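Local coordinates for cyclic nucleotide-gated potassium channel mll3241 (PDB 4MUV), which forms a homotetrameric potassium channel of the cell membrane that cAMP activates, this chain being its cytoplasmic cyclic nucleotide-binding domain, at residues R12-V17 / E33-L38; P21-L26 / P122-I127; G56-F61 / S108-D113; V69-P74 / G137-A142. The protein carries 3 engineered substitutions. All blocks are in the same frame, centred on the assembly; numbering follows the deposited sequence.

Contact 1: R12-V17 / E33-L38; sequences RNWQLV and EIVRAL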
loop_
_atom_site.group_PDB
_atom_site.type_symbol
_atom_site.label_atom_id
_atom_site.label_comp_id
_atom_site.label_asym_id
_atom_site.label_seq_id
_atom_site.Cartn_x
_atom_site.Cartn_y
_atom_site.Cartn_z
ATOM N N ARG A 12 8.854 13.360 3.964
ATOM C CA ARG A 12 9.178 12.782 2.660
ATOM C C ARG A 12 7.937 12.594 1.786
ATOM O O ARG A 12 8.046 12.281 0.591
ATOM C CB ARG A 12 9.814 11.374 2.827
ATOM C CG ARG A 12 10.928 11.235 3.892
ATOM C CD ARG A 12 11.408 9.772 3.958
ATOM N NE ARG A 12 11.850 9.352 2.635
ATOM C CZ ARG A 12 12.024 8.097 2.195
ATOM N NH1 ARG A 12 11.735 7.034 2.954
ATOM N NH2 ARG A 12 12.469 7.908 0.953
ATOM N N ASN A 13 6.746 12.751 2.342
ATOM C CA ASN A 13 5.571 12.179 1.688
ATOM C C ASN A 13 5.234 12.809 0.356
ATOM O O ASN A 13 4.947 12.101 -0.602
ATOM C CB ASN A 13 4.351 12.296 2.569
ATOM C CG ASN A 13 4.367 11.381 3.738
ATOM O OD1 ASN A 13 5.335 10.692 3.988
ATOM N ND2 ASN A 13 3.279 11.385 4.492
ATOM N N TRP A 14 5.197 14.142 0.315
ATOM C CA TRP A 14 4.810 14.796 -0.915
ATOM C C TRP A 14 5.800 14.478 -2.040
ATOM O O TRP A 14 5.392 14.213 -3.170
ATOM C CB TRP A 14 4.696 16.301 -0.716
ATOM C CG TRP A 14 4.075 16.921 -1.921
ATOM C CD1 TRP A 14 4.719 17.588 -2.896
ATOM C CD2 TRP A 14 2.698 16.865 -2.304
ATOM N NE1 TRP A 14 3.839 17.968 -3.874
ATOM C CE2 TRP A 14 2.588 17.545 -3.525
ATOM C CE3 TRP A 14 1.547 16.321 -1.717
ATOM C CZ2 TRP A 14 1.400 17.684 -4.189
ATOM C CZ3 TRP A 14 0.335 16.474 -2.378
ATOM C CH2 TRP A 14 0.280 17.161 -3.613
ATOM N N GLN A 15 7.100 14.499 -1.737
ATOM C CA GLN A 15 8.093 14.196 -2.766
ATOM C C GLN A 15 7.849 12.814 -3.355
ATOM O O GLN A 15 7.945 12.604 -4.573
ATOM C CB GLN A 15 9.517 14.304 -2.221
ATOM C CG GLN A 15 10.601 13.963 -3.264
ATOM C CD GLN A 15 11.021 12.483 -3.242
ATOM O OE1 GLN A 15 11.281 11.915 -2.180
ATOM N NE2 GLN A 15 11.114 11.870 -4.414
ATOM N N LEU A 16 7.529 11.859 -2.476
ATOM C CA LEU A 16 7.361 10.473 -2.877
ATOM C C LEU A 16 6.051 10.202 -3.591
ATOM O O LEU A 16 5.963 9.253 -4.378
ATOM C CB LEU A 16 7.447 9.572 -1.651
ATOM C CG LEU A 16 8.817 9.456 -1.009
ATOM C CD1 LEU A 16 8.736 8.728 0.331
ATOM C CD2 LEU A 16 9.758 8.701 -1.942
ATOM N N VAL A 17 5.013 10.993 -3.336
ATOM C CA VAL A 17 3.716 10.643 -3.892
ATOM C C VAL A 17 3.658 10.803 -5.408
ATOM O O VAL A 17 2.814 10.193 -6.065
ATOM C CB VAL A 17 2.536 11.384 -3.189
ATOM C CG1 VAL A 17 2.340 12.807 -3.701
ATOM C CG2 VAL A 17 1.240 10.567 -3.310
ATOM N N GLU A 33 -5.278 15.596 1.365
ATOM C CA GLU A 33 -5.803 14.967 2.565
ATOM C C GLU A 33 -5.128 13.609 2.784
ATOM O O GLU A 33 -4.702 13.266 3.907
ATOM C CB GLU A 33 -7.330 14.838 2.473
ATOM C CG GLU A 33 -8.047 14.599 3.787
ATOM C CD GLU A 33 -8.168 13.140 4.182
ATOM O OE1 GLU A 33 -7.906 12.240 3.347
ATOM O OE2 GLU A 33 -8.548 12.885 5.348
ATOM N N ILE A 34 -5.017 12.819 1.723
ATOM C CA ILE A 34 -4.445 11.491 1.825
ATOM C C ILE A 34 -2.953 11.563 2.120
ATOM O O ILE A 34 -2.453 10.814 2.960
ATOM C CB ILE A 34 -4.773 10.693 0.582
ATOM C CG1 ILE A 34 -6.284 10.405 0.544
ATOM C CG2 ILE A 34 -3.959 9.406 0.534
ATOM C CD1 ILE A 34 -6.802 9.447 1.677
ATOM N N VAL A 35 -2.244 12.478 1.483
ATOM C CA VAL A 35 -0.809 12.580 1.718
ATOM C C VAL A 35 -0.476 12.942 3.168
ATOM O O VAL A 35 0.486 12.435 3.729
ATOM C CB VAL A 35 -0.132 13.492 0.699
ATOM C CG1 VAL A 35 1.359 13.613 1.015
ATOM C CG2 VAL A 35 -0.281 12.898 -0.679
ATOM N N ARG A 36 -1.301 13.769 3.796
ATOM C CA ARG A 36 -1.118 14.084 5.202
ATOM C C ARG A 36 -1.298 12.854 6.095
ATOM O O ARG A 36 -0.728 12.791 7.186
ATOM C CB ARG A 36 -2.101 15.167 5.644
ATOM C CG ARG A 36 -1.888 16.509 5.043
ATOM C CD ARG A 36 -2.778 17.530 5.760
ATOM N NE ARG A 36 -3.022 18.735 4.966
ATOM C CZ ARG A 36 -2.117 19.686 4.740
ATOM N NH1 ARG A 36 -0.900 19.588 5.261
ATOM N NH2 ARG A 36 -2.434 20.756 4.011
ATOM N N ALA A 37 -2.112 11.903 5.653
ATOM C CA ALA A 37 -2.404 10.717 6.438
ATOM C C ALA A 37 -1.405 9.605 6.206
ATOM O O ALA A 37 -1.254 8.710 7.043
ATOM C CB ALA A 37 -3.789 10.232 6.118
ATOM N N LEU A 38 -0.719 9.630 5.067
ATOM C CA LEU A 38 0.258 8.607 4.745
ATOM C C LEU A 38 1.440 8.715 5.679
ATOM O O LEU A 38 1.711 9.784 6.218
ATOM C CB LEU A 38 0.765 8.754 3.315
ATOM C CG LEU A 38 -0.226 8.429 2.211
ATOM C CD1 LEU A 38 0.308 8.879 0.859
ATOM C CD2 LEU A 38 -0.538 6.960 2.191
#
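Asn13 ND2 is gripped by two backbone carbonyls of segment 33-38. The bond to Leu38 O is the shorter, at 2.8 Å, but it is bent, with an N-H...O angle of 133°, and the donor stands above the carbonyl plane. The bond to Val35 O is longer, at 3.1 Å, and straighter. There ND2 lies nearly along the C=O axis, and the oxygen sits in the amide plane of Asn13. A third carbonyl, Asp9 O, adds a weak bond to the same nitrogen. The amide side chain thus ties helix 13-17 to the C-terminal turn of helix 28-37, where backbone carbonyls begin to lack their usual donors.

The rest of the contact is apolar, with Val35 at its centre. Val35 CG1 is anti to the backbone N (chi1 178°). It touches Asn13 CB at 3.6 Å and reaches the edge of the Trp14 ring at CE3, 3.9 Å away. The Trp14 and Val35 side chains cross at about a right angle. The other branch, Val35 CG2, meets Val17 CG2 at 3.8 Å.

The axes of segments 13-17 and 33-37 run at 119° and come within 9.9 Å. Leu107 of strand 104-110 touches Asn13, Leu16 and Leu38. This is the helical part of a cyclic nucleotide-binding domain packed against its beta roll.

Contact 2: P21-L26 / P122-I127; sequences PLFQKL and PEIAEI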
loop_
_atom_site.group_PDB
_atom_site.type_symbol
_atom_site.label_atom_id
_atom_site.label_comp_id
_atom_site.label_asym_id
_atom_site.label_seq_id
_atom_site.Cartn_x
_atom_site.Cartn_y
_atom_site.Cartn_z
ATOM N N PRO A 21 1.025 6.371 -9.517
ATOM C CA PRO A 21 0.105 6.735 -10.594
ATOM C C PRO A 21 -1.344 6.762 -10.164
ATOM O O PRO A 21 -2.115 7.569 -10.675
ATOM C CB PRO A 21 0.305 5.617 -11.617
ATOM C CG PRO A 21 1.671 5.150 -11.388
ATOM C CD PRO A 21 1.875 5.234 -9.908
ATOM N N LEU A 22 -1.710 5.890 -9.239
ATOM C CA LEU A 22 -3.085 5.821 -8.787
ATOM C C LEU A 22 -3.603 7.186 -8.355
ATOM O O LEU A 22 -4.773 7.500 -8.557
ATOM C CB LEU A 22 -3.223 4.827 -7.627
ATOM C CG LEU A 22 -4.645 4.487 -7.196
ATOM C CD1 LEU A 22 -5.387 3.760 -8.332
ATOM C CD2 LEU A 22 -4.607 3.602 -5.950
ATOM N N PHE A 23 -2.723 7.993 -7.773
ATOM C CA PHE A 23 -3.150 9.250 -7.156
ATOM C C PHE A 23 -3.119 10.429 -8.108
ATOM O O PHE A 23 -3.572 11.504 -7.748
ATOM C CB PHE A 23 -2.302 9.557 -5.929
ATOM C CG PHE A 23 -2.487 8.573 -4.776
ATOM C CD1 PHE A 23 -3.638 7.805 -4.656
ATOM C CD2 PHE A 23 -1.501 8.434 -3.826
ATOM C CE1 PHE A 23 -3.809 6.901 -3.602
ATOM C CE2 PHE A 23 -1.639 7.538 -2.765
ATOM C CZ PHE A 23 -2.800 6.764 -2.650
ATOM N N GLN A 24 -2.585 10.236 -9.308
ATOM C CA GLN A 24 -2.747 11.217 -10.372
ATOM C C GLN A 24 -4.271 11.224 -10.616
ATOM O O GLN A 24 -4.842 12.186 -11.079
ATOM C CB GLN A 24 -2.002 10.755 -11.628
ATOM C CG GLN A 24 -1.176 11.777 -12.357
ATOM C CD GLN A 24 -0.552 11.208 -13.616
ATOM O OE1 GLN A 24 -1.107 10.305 -14.256
ATOM N NE2 GLN A 24 0.616 11.717 -13.970
ATOM N N LYS A 25 -4.930 10.125 -10.267
ATOM C CA LYS A 25 -6.368 10.013 -10.467
ATOM C C LYS A 25 -7.237 10.852 -9.506
ATOM O O LYS A 25 -8.467 10.764 -9.586
ATOM C CB LYS A 25 -6.790 8.541 -10.455
ATOM C CG LYS A 25 -6.195 7.773 -11.623
ATOM C CD LYS A 25 -6.420 6.280 -11.489
ATOM C CE LYS A 25 -5.685 5.519 -12.577
ATOM N NZ LYS A 25 -5.453 4.100 -12.197
ATOM N N LEU A 26 -6.629 11.689 -8.653
ATOM C CA LEU A 26 -7.373 12.333 -7.555
ATOM C C LEU A 26 -7.554 13.844 -7.655
ATOM O O LEU A 26 -6.653 14.565 -8.049
ATOM C CB LEU A 26 -6.651 12.067 -6.238
ATOM C CG LEU A 26 -6.721 10.669 -5.648
ATOM C CD1 LEU A 26 -5.879 10.564 -4.402
ATOM C CD2 LEU A 26 -8.171 10.332 -5.343
ATOM N N PRO A 122 -14.821 6.786 -6.238
ATOM C CA PRO A 122 -15.316 5.527 -6.816
ATOM C C PRO A 122 -14.349 4.877 -7.783
ATOM O O PRO A 122 -14.239 3.638 -7.786
ATOM C CB PRO A 122 -16.596 5.951 -7.553
ATOM C CG PRO A 122 -16.652 7.437 -7.494
ATOM C CD PRO A 122 -15.797 7.883 -6.378
ATOM N N GLU A 123 -13.640 5.678 -8.568
ATOM C CA GLU A 123 -12.679 5.146 -9.526
ATOM C C GLU A 123 -11.626 4.351 -8.779
ATOM O O GLU A 123 -11.270 3.248 -9.184
ATOM C CB GLU A 123 -12.009 6.257 -10.350
ATOM C CG GLU A 123 -10.944 5.723 -11.315
ATOM C CD GLU A 123 -10.371 6.780 -12.245
ATOM O OE1 GLU A 123 -10.739 7.961 -12.113
ATOM O OE2 GLU A 123 -9.545 6.417 -13.113
ATOM N N ILE A 124 -11.132 4.908 -7.683
ATOM C CA ILE A 124 -10.040 4.262 -6.982
ATOM C C ILE A 124 -10.545 3.038 -6.221
ATOM O O ILE A 124 -9.885 1.992 -6.199
ATOM C CB ILE A 124 -9.268 5.256 -6.083
ATOM C CG1 ILE A 124 -8.317 6.105 -6.948
ATOM C CG2 ILE A 124 -8.487 4.533 -4.993
ATOM C CD1 ILE A 124 -7.567 7.151 -6.187
ATOM N N ALA A 125 -11.726 3.149 -5.614
ATOM C CA ALA A 125 -12.300 2.017 -4.900
ATOM C C ALA A 125 -12.427 0.831 -5.839
ATOM O O ALA A 125 -12.149 -0.311 -5.453
ATOM C CB ALA A 125 -13.642 2.372 -4.354
ATOM N N GLU A 126 -12.851 1.082 -7.074
ATOM C CA GLU A 126 -13.008 0.024 -8.068
ATOM C C GLU A 126 -11.672 -0.569 -8.492
ATOM O O GLU A 126 -11.567 -1.779 -8.700
ATOM C CB GLU A 126 -13.772 0.545 -9.294
ATOM C CG GLU A 126 -14.158 -0.540 -10.309
ATOM C CD GLU A 126 -15.253 -1.471 -9.802
ATOM O OE1 GLU A 126 -15.558 -1.456 -8.591
ATOM O OE2 GLU A 126 -15.823 -2.220 -10.621
ATOM N N ILE A 127 -10.652 0.285 -8.630
ATOM C CA ILE A 127 -9.314 -0.227 -8.939
ATOM C C ILE A 127 -8.847 -1.176 -7.837
ATOM O O ILE A 127 -8.313 -2.249 -8.131
ATOM C CB ILE A 127 -8.298 0.895 -9.163
ATOM C CG1 ILE A 127 -8.606 1.567 -10.503
ATOM C CG2 ILE A 127 -6.854 0.369 -9.140
ATOM C CD1 ILE A 127 -7.982 2.933 -10.662
#
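The Phe23 ring meets segment 122-127 at its edge. Ile124 CD1 lies near the ring plane, 4.3 Å from Phe23 CD1. The Phe23 ring also meets that of Phe61, their planes at about 50°. The Glu123 carboxylate is approached by aliphatic carbon: OE2 is 3.5 Å from Lys25 CD, and the two side chains cross at about a right angle. Glu123 has a second conformer, so this contact is less sure.

Ile124 buries the most surface here. Its CG1 is anti to the carbonyl carbon (chi1 -78°), and CD1 continues toward Leu26. The Ile124 CD1 to Leu26 CD2 distance of 3.3 Å is tighter than usual van der Waals contact. Segment 21-26 makes helical turns without a regular bond pattern, probably in the place of the 3-10 turn of this family's N3A motif. It packs on the start of helix 122-139, whose later turns reach the ligand pocket.

The Leu22 and Ile127 side chains slide past each other in opposite directions, Leu22 CD1 lying 3.6 Å from Ile127 CD1. Lys25, extended beyond CG, comes tip to tip with Ile127, NZ lying 3.2 Å from Ile127 CD1. Leu117 of helix 111-120 touches Phe23, Leu26 and Ile124.

Contact 3: G56-F61 / S108-D113; sequences GDRMFF and SLHSAD
Met59 and Leu109 form an antiparallel hydrogen-bonded pair in the beta roll of the cyclic nucleotide-binding domain. Met59 N donates to Leu109 O and Leu109 N to Met59 O, both at 2.8 Å. Arg58 with His110 and Phe60 with Ser108 are the flanking non-hydrogen-bonded pairs. At the start of helix 111-120, with His110 as N-cap, Ser111 N donates to Asp57 O at 2.9 Å, from above the carbonyl plane.

Apolar contacts lie on the Met59 and Leu109 face. Met59 CG runs beside Leu109 CB, and Leu109 CD2 meets the edge of the Phe61 ring at CE1, 4.1 Å away. Phe114 of helix 111-120 covers Met59 and Leu109. Arg58 O bonds to Arg94, a cyclic nucleotide-binding residue, consistent with this strand lying behind the pocket.

Polar groups gather on the Arg58, Ser108 and His110 face, with Asp57 at its border. Arg58 bends at chi3 (68°) and grips the Asp57 carboxylate side-on, NE to OD1 at 2.7 Å and NH2 to OD2 at 2.8 Å. The His110 ring lies over one guanidinium face, offset toward the rim, the planes 36° apart. A water in the guanidinium plane links Arg58 NH1 to Ser108 OG in the conformer given, 2.9 Å from each.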
loop_
_atom_site.group_PDB
_atom_site.type_symbol
_atom_site.label_atom_id
_atom_site.label_comp_id
_atom_site.label_asym_id
_atom_site.label_seq_id
_atom_site.Cartn_x
_atom_site.Cartn_y
_atom_site.Cartn_z
ATOM N N GLY A 56 -4.759 -7.420 8.980
ATOM C CA GLY A 56 -4.255 -6.292 8.219
ATOM C C GLY A 56 -4.993 -5.028 8.600
ATOM O O GLY A 56 -6.212 -5.004 8.620
ATOM N N ASP A 57 -4.247 -3.978 8.904
ATOM C CA ASP A 57 -4.815 -2.699 9.316
ATOM C C ASP A 57 -4.261 -1.544 8.508
ATOM O O ASP A 57 -4.488 -0.396 8.857
ATOM C CB ASP A 57 -4.533 -2.460 10.807
ATOM C CG ASP A 57 -3.051 -2.342 11.099
ATOM O OD1 ASP A 57 -2.245 -2.626 10.180
ATOM O OD2 ASP A 57 -2.681 -2.029 12.267
ATOM N N ARG A 58 -3.552 -1.843 7.431
ATOM C CA ARG A 58 -3.014 -0.806 6.567
ATOM C C ARG A 58 -2.647 -1.395 5.220
ATOM O O ARG A 58 -2.615 -2.612 5.043
ATOM C CB ARG A 58 -1.778 -0.208 7.211
ATOM C CG ARG A 58 -0.637 -1.194 7.307
ATOM C CD ARG A 58 0.364 -0.823 8.371
ATOM N NE ARG A 58 -0.218 -0.949 9.692
ATOM C CZ ARG A 58 0.322 -0.469 10.803
ATOM N NH1 ARG A 58 1.480 0.179 10.768
ATOM N NH2 ARG A 58 -0.302 -0.641 11.953
ATOM N N MET A 59 -2.387 -0.527 4.251
ATOM C CA MET A 59 -1.820 -0.969 2.977
ATOM C C MET A 59 -0.659 -0.055 2.624
ATOM O O MET A 59 -0.367 0.907 3.350
ATOM C CB MET A 59 -2.855 -1.034 1.854
ATOM C CG MET A 59 -3.389 0.314 1.446
ATOM S SD MET A 59 -4.301 0.293 -0.108
ATOM C CE MET A 59 -2.974 -0.068 -1.252
ATOM N N PHE A 60 0.022 -0.381 1.532
ATOM C CA PHE A 60 1.319 0.203 1.230
ATOM C C PHE A 60 1.434 0.499 -0.259
ATOM O O PHE A 60 1.045 -0.323 -1.105
ATOM C CB PHE A 60 2.433 -0.755 1.595
ATOM C CG PHE A 60 2.414 -1.200 3.029
ATOM C CD1 PHE A 60 3.103 -0.484 3.990
ATOM C CD2 PHE A 60 1.751 -2.348 3.400
ATOM C CE1 PHE A 60 3.111 -0.884 5.310
ATOM C CE2 PHE A 60 1.749 -2.764 4.728
ATOM C CZ PHE A 60 2.432 -2.028 5.681
ATOM N N PHE A 61 1.989 1.673 -0.579
ATOM C CA PHE A 61 2.327 2.076 -1.945
ATOM C C PHE A 61 3.832 2.041 -2.068
ATOM O O PHE A 61 4.545 2.673 -1.302
ATOM C CB PHE A 61 1.775 3.471 -2.226
ATOM C CG PHE A 61 0.294 3.512 -2.104
ATOM C CD1 PHE A 61 -0.304 3.723 -0.881
ATOM C CD2 PHE A 61 -0.508 3.261 -3.205
ATOM C CE1 PHE A 61 -1.668 3.710 -0.768
ATOM C CE2 PHE A 61 -1.879 3.226 -3.083
ATOM C CZ PHE A 61 -2.458 3.458 -1.862
ATOM N N SER A 108 2.659 4.200 3.707
ATOM C CA SER A 108 1.688 3.400 4.452
ATOM C C SER A 108 0.397 4.162 4.650
ATOM O O SER A 108 0.436 5.314 5.075
ATOM C CB SER A 108 2.275 3.034 5.822
ATOM O OG SER A 108 1.376 2.267 6.599
ATOM N N LEU A 109 -0.715 3.508 4.367
ATOM C CA LEU A 109 -2.037 4.083 4.496
ATOM C C LEU A 109 -2.837 3.227 5.462
ATOM O O LEU A 109 -3.096 2.051 5.198
ATOM C CB LEU A 109 -2.723 4.078 3.136
ATOM C CG LEU A 109 -4.115 4.697 3.072
ATOM C CD1 LEU A 109 -4.008 6.193 3.314
ATOM C CD2 LEU A 109 -4.780 4.423 1.726
ATOM N N HIS A 110 -3.201 3.804 6.602
ATOM C CA HIS A 110 -3.961 3.071 7.597
ATOM C C HIS A 110 -5.394 2.842 7.129
ATOM O O HIS A 110 -5.932 3.576 6.310
ATOM C CB HIS A 110 -3.930 3.809 8.920
ATOM C CG HIS A 110 -2.654 3.627 9.681
ATOM N ND1 HIS A 110 -1.405 3.662 9.092
ATOM C CD2 HIS A 110 -2.439 3.420 10.999
ATOM C CE1 HIS A 110 -0.477 3.492 10.015
ATOM N NE2 HIS A 110 -1.079 3.336 11.179
ATOM N N SER A 111 -6.022 1.810 7.667
ATOM C CA SER A 111 -7.355 1.397 7.258
ATOM C C SER A 111 -8.375 2.535 7.241
ATOM O O SER A 111 -9.136 2.663 6.298
ATOM C CB SER A 111 -7.854 0.258 8.149
ATOM O OG SER A 111 -9.096 -0.217 7.670
ATOM N N ALA A 112 -8.383 3.365 8.283
ATOM C CA ALA A 112 -9.391 4.413 8.332
ATOM C C ALA A 112 -9.268 5.321 7.116
ATOM O O ALA A 112 -10.257 5.765 6.539
ATOM C CB ALA A 112 -9.256 5.242 9.585
ATOM N N ASP A 113 -8.035 5.638 6.759
ATOM C CA ASP A 113 -7.793 6.551 5.640
ATOM C C ASP A 113 -8.035 5.873 4.285
ATOM O O ASP A 113 -8.472 6.524 3.344
ATOM C CB ASP A 113 -6.407 7.131 5.763
ATOM C CG ASP A 113 -6.247 7.878 7.048
ATOM O OD1 ASP A 113 -6.986 8.867 7.255
ATOM O OD2 ASP A 113 -5.401 7.471 7.851
HETATM O O HOH W 1 3.225 1.113 8.583
#

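Contact 4: V69-P74 / G137-A142; sequences VASPNP and GADASA. Engineered in segment 69-74: Ser71 (natural residue Thr). Engineered in segment 137-142: Asp139 (natural residue Ala). With PCG (cyclic guanosine monophosphate), chain C.
Asp139 of helix 122-139 and Ser71 of segment 69-74 meet beside the guanine of cyclic GMP. Both are engineered, replacing a natural alanine and threonine. Ser71 CB is 3.9 Å from Asp139 OD1, and the Pro72 ring crosses Asp139 obliquely, its CG near Asp139 O.

Asp139 accepts two hydrogen bonds from the guanine. Its CG is anti to the carbonyl carbon (chi1 -66°), beside the backbone N. Guanine N1 donates to OD1 at 2.7 Å, almost straight at 176°. Guanine N2 donates to OD2, also at 2.7 Å. Glu85, Ser95, Gly84, Arg94 and Ala87 also hydrogen-bond to the ligand.

One water adds to this network. It hydrogen-bonds to Asp139 OD1 at 2.7 Å and to Ser71 OG at 3.0 Å, bridging the two engineered side chains directly. It also bonds to O6 of the guanine.

Apolar contact comes from Val69, whose CG1 lies over one face of the purine, 3.7 Å from C4.

Away from the ligand, Asn73 ND2 donates to Ser141 O at 3.1 Å. The bond lies in both the carbonyl and the amide plane. Ser141 OG in turn donates to Gly137 O, which also accepts from Ala140 N, on the opposite face of its plane.

The end of the helix thus meets the N1-N2 edge of the purine. Guanine offers N-H groups at N1 and N2, whereas adenine has a bare ring nitrogen at N1 and no 2-amino group. A carboxylate here is consistent with the inverted selectivity of this mutant, toward cGMP.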
loop_
_atom_site.group_PDB
_atom_site.type_symbol
_atom_site.label_atom_id
_atom_site.label_comp_id
_atom_site.label_asym_id
_atom_site.label_seq_id
_atom_site.Cartn_x
_atom_site.Cartn_y
_atom_site.Cartn_z
ATOM N N VAL A 69 6.443 -10.842 -3.267
ATOM C CA VAL A 69 5.172 -11.414 -2.820
ATOM C C VAL A 69 5.256 -12.928 -2.935
ATOM O O VAL A 69 5.450 -13.463 -4.030
ATOM C CB VAL A 69 3.983 -10.888 -3.660
ATOM C CG1 VAL A 69 2.670 -11.489 -3.143
ATOM C CG2 VAL A 69 3.957 -9.360 -3.669
ATOM N N ALA A 70 5.105 -13.610 -1.801
ATOM C CA ALA A 70 5.189 -15.067 -1.747
ATOM C C ALA A 70 3.810 -15.678 -1.978
ATOM O O ALA A 70 3.053 -15.855 -1.066
ATOM C CB ALA A 70 5.758 -15.513 -0.392
ATOM N N SER A 71 3.479 -15.978 -3.211
ATOM C CA SER A 71 2.171 -16.514 -3.562
ATOM C C SER A 71 2.445 -17.633 -4.532
ATOM O O SER A 71 3.602 -17.846 -4.870
ATOM C CB SER A 71 1.320 -15.440 -4.221
ATOM O OG SER A 71 1.826 -15.125 -5.497
ATOM N N PRO A 72 1.401 -18.338 -5.010
ATOM C CA PRO A 72 1.644 -19.460 -5.927
ATOM C C PRO A 72 2.296 -19.040 -7.223
ATOM O O PRO A 72 2.893 -19.873 -7.910
ATOM C CB PRO A 72 0.236 -20.021 -6.183
ATOM C CG PRO A 72 -0.535 -19.627 -5.015
ATOM C CD PRO A 72 -0.007 -18.290 -4.578
ATOM N N ASN A 73 2.160 -17.772 -7.567
ATOM C CA ASN A 73 2.839 -17.197 -8.719
ATOM C C ASN A 73 3.611 -15.998 -8.218
ATOM O O ASN A 73 3.126 -14.871 -8.323
ATOM C CB ASN A 73 1.814 -16.788 -9.763
ATOM C CG ASN A 73 1.040 -17.973 -10.291
ATOM O OD1 ASN A 73 1.564 -18.755 -11.081
ATOM N ND2 ASN A 73 -0.201 -18.138 -9.835
ATOM N N PRO A 74 4.793 -16.244 -7.620
ATOM C CA PRO A 74 5.539 -15.195 -6.915
ATOM C C PRO A 74 5.799 -14.014 -7.842
ATOM O O PRO A 74 6.022 -14.175 -9.044
ATOM C CB PRO A 74 6.854 -15.891 -6.542
ATOM C CG PRO A 74 6.530 -17.341 -6.520
ATOM C CD PRO A 74 5.468 -17.552 -7.542
ATOM N N GLY A 137 -7.443 -14.325 -8.499
ATOM C CA GLY A 137 -7.455 -15.115 -9.719
ATOM C C GLY A 137 -6.111 -15.737 -10.010
ATOM O O GLY A 137 -5.999 -16.905 -10.407
ATOM N N ALA A 138 -5.066 -14.954 -9.775
ATOM C CA ALA A 138 -3.717 -15.473 -9.950
ATOM C C ALA A 138 -3.462 -16.615 -8.984
ATOM O O ALA A 138 -2.887 -17.649 -9.363
ATOM C CB ALA A 138 -2.693 -14.350 -9.748
ATOM N N ASP A 139 -3.919 -16.458 -7.750
ATOM C CA ASP A 139 -3.715 -17.487 -6.722
ATOM C C ASP A 139 -4.421 -18.798 -7.044
ATOM O O ASP A 139 -4.001 -19.843 -6.549
ATOM C CB ASP A 139 -4.274 -17.030 -5.374
ATOM C CG ASP A 139 -3.547 -15.857 -4.774
ATOM O OD1 ASP A 139 -2.420 -15.483 -5.219
ATOM O OD2 ASP A 139 -4.136 -15.256 -3.828
ATOM N N ALA A 140 -5.502 -18.716 -7.796
ATOM C CA ALA A 140 -6.362 -19.846 -8.092
ATOM C C ALA A 140 -5.827 -20.698 -9.203
ATOM O O ALA A 140 -6.379 -21.766 -9.439
ATOM C CB ALA A 140 -7.742 -19.350 -8.429
ATOM N N SER A 141 -4.785 -20.229 -9.884
ATOM C CA SER A 141 -4.224 -20.840 -11.086
ATOM C C SER A 141 -2.836 -21.405 -10.777
ATOM O O SER A 141 -1.945 -20.691 -10.314
ATOM C CB SER A 141 -4.081 -19.805 -12.231
ATOM O OG SER A 141 -5.009 -18.724 -12.188
ATOM N N ALA A 142 -2.650 -22.691 -11.037
ATOM C CA ALA A 142 -1.332 -23.305 -10.921
ATOM C C ALA A 142 -0.378 -22.777 -11.994
ATOM O O ALA A 142 -0.795 -22.452 -13.107
ATOM C CB ALA A 142 -1.460 -24.816 -11.031
HETATM P PA PCG C . -3.166 -8.704 1.579
HETATM O O1A PCG C . -3.790 -7.680 2.505
HETATM O O2A PCG C . -3.845 -10.025 1.494
HETATM O "O5'" PCG C . -1.701 -8.926 2.018
HETATM C "C5'" PCG C . -0.821 -9.513 1.169
HETATM C "C4'" PCG C . -0.841 -8.728 -0.155
HETATM O "O4'" PCG C . 0.067 -9.146 -1.241
HETATM C "C3'" PCG C . -2.108 -8.761 -0.694
HETATM O "O3'" PCG C . -3.087 -8.054 0.132
HETATM C "C2'" PCG C . -1.863 -8.119 -2.120
HETATM O "O2'" PCG C . -2.044 -6.705 -2.031
HETATM C "C1'" PCG C . -0.536 -8.452 -2.440
HETATM N N9 PCG C . -0.335 -9.291 -3.583
HETATM C C8 PCG C . 0.325 -8.971 -4.745
HETATM N N7 PCG C . 0.231 -9.947 -5.649
HETATM C C5 PCG C . -0.513 -10.930 -5.041
HETATM C C6 PCG C . -0.952 -12.216 -5.509
HETATM O O6 PCG C . -0.707 -12.709 -6.637
HETATM N N1 PCG C . -1.694 -12.926 -4.597
HETATM C C2 PCG C . -2.053 -12.451 -3.345
HETATM N N2 PCG C . -2.802 -13.228 -2.542
HETATM N N3 PCG C . -1.653 -11.231 -2.862
HETATM C C4 PCG C . -0.874 -10.503 -3.786
HETATM O O HOH W 2 -0.539 -15.716 -7.183
#

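Overall arrangement
Contact 1 is buried, contacts 2 and 3 are partly buried, and contact 4 lies at the surface beside the ligand. Contacts 1 and 4 are about 31 Å apart between centres, on opposite sides of the chain's centre. Phe23 joins the first three: CD2 packs on Val17 CG2 of contact 1 at 3.5 Å, and CZ on Phe61 CZ of contact 3 at 3.4 Å. Contacts 2 and 4 share helix 122-139, one at its start and one at its end. Contact 2 is packing alone, without cross hydrogen bonds. Contact 1 adds an asparagine grip, contact 3 backbone pairing, and contact 4 one direct bond, a water and the ligand.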